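Local structure of 3-deoxy-manno-octulosonate cytidylyltransferase (Escherichia coli, 1H7H) at the cytidine-5'-diphosphate site. The protein catalyses the transfer of CMP from CTP to 3-deoxy-manno-octulosonate, giving the activated sugar CMP-KDO for bacterial polysaccharide synthesis and releasing diphosphate. Residues are numbered along the deposited sequence; one frame, centred on the assembly and turned at random.

The cytidine-5'-diphosphate site. Residues 8-10, 13, 19, 73-76, 79, 96-98. With CDP (cytidine-5'-diphosphate), chain B.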
loop_
_atom_site.group_PDB
_atom_site.type_symbol
_atom_site.label_atom_id
_atom_site.label_comp_id
_atom_site.label_asym_id
_atom_site.label_seq_id
_atom_site.Cartn_x
_atom_site.Cartn_y
_atom_site.Cartn_z
ATOM N N PRO A 8 -3.358 15.227 22.495
ATOM C CA PRO A 8 -3.837 16.464 21.867
ATOM C C PRO A 8 -5.327 16.611 22.182
ATOM O O PRO A 8 -6.107 15.681 21.954
ATOM C CB PRO A 8 -3.621 16.209 20.369
ATOM C CG PRO A 8 -2.543 15.169 20.321
ATOM C CD PRO A 8 -2.879 14.267 21.480
ATOM N N ALA A 9 -5.713 17.753 22.738
ATOM C CA ALA A 9 -7.108 17.972 23.097
ATOM C C ALA A 9 -7.612 19.354 22.717
ATOM O O ALA A 9 -7.557 20.304 23.506
ATOM C CB ALA A 9 -7.322 17.707 24.585
ATOM N N ARG A 10 -8.124 19.429 21.495
ATOM C CA ARG A 10 -8.675 20.643 20.925
ATOM C C ARG A 10 -10.123 20.760 21.408
ATOM O O ARG A 10 -10.868 19.771 21.413
ATOM C CB ARG A 10 -8.639 20.520 19.404
ATOM C CG ARG A 10 -8.669 21.826 18.646
ATOM C CD ARG A 10 -8.769 21.575 17.156
ATOM N NE ARG A 10 -8.501 22.778 16.370
ATOM C CZ ARG A 10 -8.822 22.926 15.090
ATOM N NH1 ARG A 10 -9.432 21.948 14.439
ATOM N NH2 ARG A 10 -8.505 24.047 14.455
ATOM N N SER A 13 -15.030 21.798 18.261
ATOM C CA SER A 13 -15.534 20.637 17.537
ATOM C C SER A 13 -16.947 20.964 17.045
ATOM O O SER A 13 -17.767 21.510 17.790
ATOM C CB SER A 13 -15.535 19.401 18.444
ATOM O OG SER A 13 -15.877 18.225 17.729
ATOM N N LYS A 19 -15.637 18.907 23.255
ATOM C CA LYS A 19 -15.688 17.455 23.330
ATOM C C LYS A 19 -14.908 16.847 24.501
ATOM O O LYS A 19 -15.429 15.982 25.201
ATOM C CB LYS A 19 -15.243 16.854 21.990
ATOM C CG LYS A 19 -15.499 15.364 21.845
ATOM C CD LYS A 19 -15.341 14.899 20.402
ATOM C CE LYS A 19 -13.949 15.171 19.853
ATOM N NZ LYS A 19 -13.804 14.673 18.455
ATOM N N HIS A 73 -2.591 25.235 14.174
ATOM C CA HIS A 73 -2.167 23.872 13.846
ATOM C C HIS A 73 -3.258 23.183 13.039
ATOM O O HIS A 73 -4.425 23.156 13.447
ATOM C CB HIS A 73 -1.894 23.057 15.114
ATOM C CG HIS A 73 -0.523 23.248 15.678
ATOM N ND1 HIS A 73 0.598 23.393 14.888
ATOM C CD2 HIS A 73 -0.088 23.297 16.961
ATOM C CE1 HIS A 73 1.663 23.521 15.661
ATOM N NE2 HIS A 73 1.271 23.465 16.919
ATOM N N GLU A 74 -2.874 22.612 11.902
ATOM C CA GLU A 74 -3.832 21.930 11.038
ATOM C C GLU A 74 -4.151 20.491 11.462
ATOM O O GLU A 74 -5.195 19.951 11.091
ATOM C CB GLU A 74 -3.381 21.997 9.568
ATOM C CG GLU A 74 -1.902 21.726 9.337
ATOM C CD GLU A 74 -1.460 22.007 7.901
ATOM O OE1 GLU A 74 -2.086 21.475 6.954
ATOM O OE2 GLU A 74 -0.470 22.753 7.720
ATOM N N SER A 75 -3.301 19.904 12.304
ATOM C CA SER A 75 -3.512 18.527 12.754
ATOM C C SER A 75 -2.886 18.194 14.100
ATOM O O SER A 75 -2.115 18.973 14.656
ATOM C CB SER A 75 -2.976 17.550 11.712
ATOM O OG SER A 75 -1.578 17.708 11.582
ATOM N N GLY A 76 -3.201 17.002 14.594
ATOM C CA GLY A 76 -2.662 16.564 15.866
ATOM C C GLY A 76 -1.182 16.234 15.810
ATOM O O GLY A 76 -0.542 16.132 16.854
ATOM N N ARG A 79 0.824 19.614 16.086
ATOM C CA ARG A 79 0.751 20.021 17.484
ATOM C C ARG A 79 1.772 19.259 18.322
ATOM O O ARG A 79 2.367 19.815 19.238
ATOM C CB ARG A 79 -0.674 19.808 18.010
ATOM C CG ARG A 79 -0.869 20.022 19.503
ATOM C CD ARG A 79 -2.356 20.098 19.878
ATOM N NE ARG A 79 -2.892 21.453 19.733
ATOM C CZ ARG A 79 -3.507 21.919 18.649
ATOM N NH1 ARG A 79 -3.685 21.141 17.593
ATOM N NH2 ARG A 79 -3.902 23.183 18.601
ATOM N N GLN A 96 -5.406 9.840 21.336
ATOM C CA GLN A 96 -6.563 10.657 21.000
ATOM C C GLN A 96 -7.277 11.123 22.260
ATOM O O GLN A 96 -7.527 10.332 23.171
ATOM C CB GLN A 96 -7.522 9.856 20.124
ATOM C CG GLN A 96 -6.873 9.303 18.866
ATOM C CD GLN A 96 -6.427 10.402 17.919
ATOM O OE1 GLN A 96 -7.150 10.751 16.990
ATOM N NE2 GLN A 96 -5.241 10.968 18.162
ATOM N N GLY A 97 -7.610 12.406 22.307
ATOM C CA GLY A 97 -8.290 12.935 23.471
ATOM C C GLY A 97 -9.752 12.545 23.567
ATOM O O GLY A 97 -10.384 12.736 24.613
ATOM N N ASP A 98 -10.293 11.992 22.482
ATOM C CA ASP A 98 -11.703 11.595 22.431
ATOM C C ASP A 98 -11.997 10.092 22.488
ATOM O O ASP A 98 -13.113 9.660 22.188
ATOM C CB ASP A 98 -12.395 12.221 21.210
ATOM C CG ASP A 98 -11.797 11.754 19.875
ATOM O OD1 ASP A 98 -10.855 10.922 19.860
ATOM O OD2 ASP A 98 -12.293 12.228 18.827
HETATM O O3B CDP B . -10.630 17.733 15.276
HETATM P PB CDP B . -11.360 16.363 15.700
HETATM O O1B CDP B . -10.977 16.004 17.107
HETATM O O2B CDP B . -12.842 16.572 15.644
HETATM O O3A CDP B . -10.954 15.195 14.656
HETATM P PA CDP B . -10.188 13.917 15.283
HETATM O O1A CDP B . -9.895 12.919 14.207
HETATM O O2A CDP B . -11.017 13.256 16.345
HETATM O "O5'" CDP B . -8.817 14.409 15.967
HETATM C "C5'" CDP B . -7.836 13.487 16.468
HETATM C "C4'" CDP B . -7.131 14.031 17.763
HETATM O "O4'" CDP B . -6.169 15.078 17.456
HETATM C "C3'" CDP B . -8.108 14.660 18.784
HETATM O "O3'" CDP B . -7.590 14.445 20.118
HETATM C "C2'" CDP B . -8.085 16.141 18.379
HETATM O "O2'" CDP B . -8.526 17.055 19.401
HETATM C "C1'" CDP B . -6.609 16.390 17.960
HETATM N N1 CDP B . -6.485 17.515 17.002
HETATM C C2 CDP B . -5.694 18.592 17.308
HETATM O O2 CDP B . -5.060 18.690 18.354
HETATM N N3 CDP B . -5.570 19.700 16.377
HETATM C C4 CDP B . -6.183 19.718 15.249
HETATM N N4 CDP B . -6.067 20.725 14.411
HETATM C C5 CDP B . -7.037 18.535 14.932
HETATM C C6 CDP B . -7.151 17.504 15.803
HETATM O O HOH W 1 -10.758 10.688 17.184
#
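Arg10 lies lengthwise over one face of the cytosine of CDP. Its CG is anti to the backbone N (chi1 -158°) and the chain stays extended to NE, so CD sits over the pyrimidine, 4.0 Å from the ring centroid, a CH-pi contact. Further out, the guanidinium passes over the exocyclic amine N4, which meets its face near the rim. Ser75 CA and Gly76 CA close in on the base across from Arg10, so it is sandwiched between side chain and backbone. An alanine at Arg10 would probably loosen the base by removing this lid, while the main-chain N–H would remain. The edge of the base is probably sensed: N4 gives a weak hydrogen bond to His73 O, and Arg79 NH1 lies 2.7 Å from N3 and near O2, although its N–H directions do not fit a hydrogen bond. The His73 ring, with CD2 over the centre of the Arg79 guanidinium, backs that group. Main-chain atoms grip the ribose. Arg10 N donates almost straight to the 2'-hydroxyl O2' (3.2 Å, 165° at H); the 3'-hydroxyl O3' receives Gly97 N at 3.0 Å and donates to Pro8 O at 2.7 Å from above the carbonyl plane. At the diphosphate, Lys19 NZ makes a weak salt bridge to the beta-phosphate O1B (3.4 Å) and a firmer one to Asp98 OD2 (2.9 Å), on its anti lone pair. A water bridges both Asp98 carboxylate oxygens to the alpha-phosphate O2A; OD2 itself stands 3.0 Å from O2A, probably a like-charge approach rather than a bond, which Lys19 may ease. This nucleotide pocket, filled by CDP in place of the substrate CTP, is likely to set the alpha-phosphate for cytidylyl transfer to KDO.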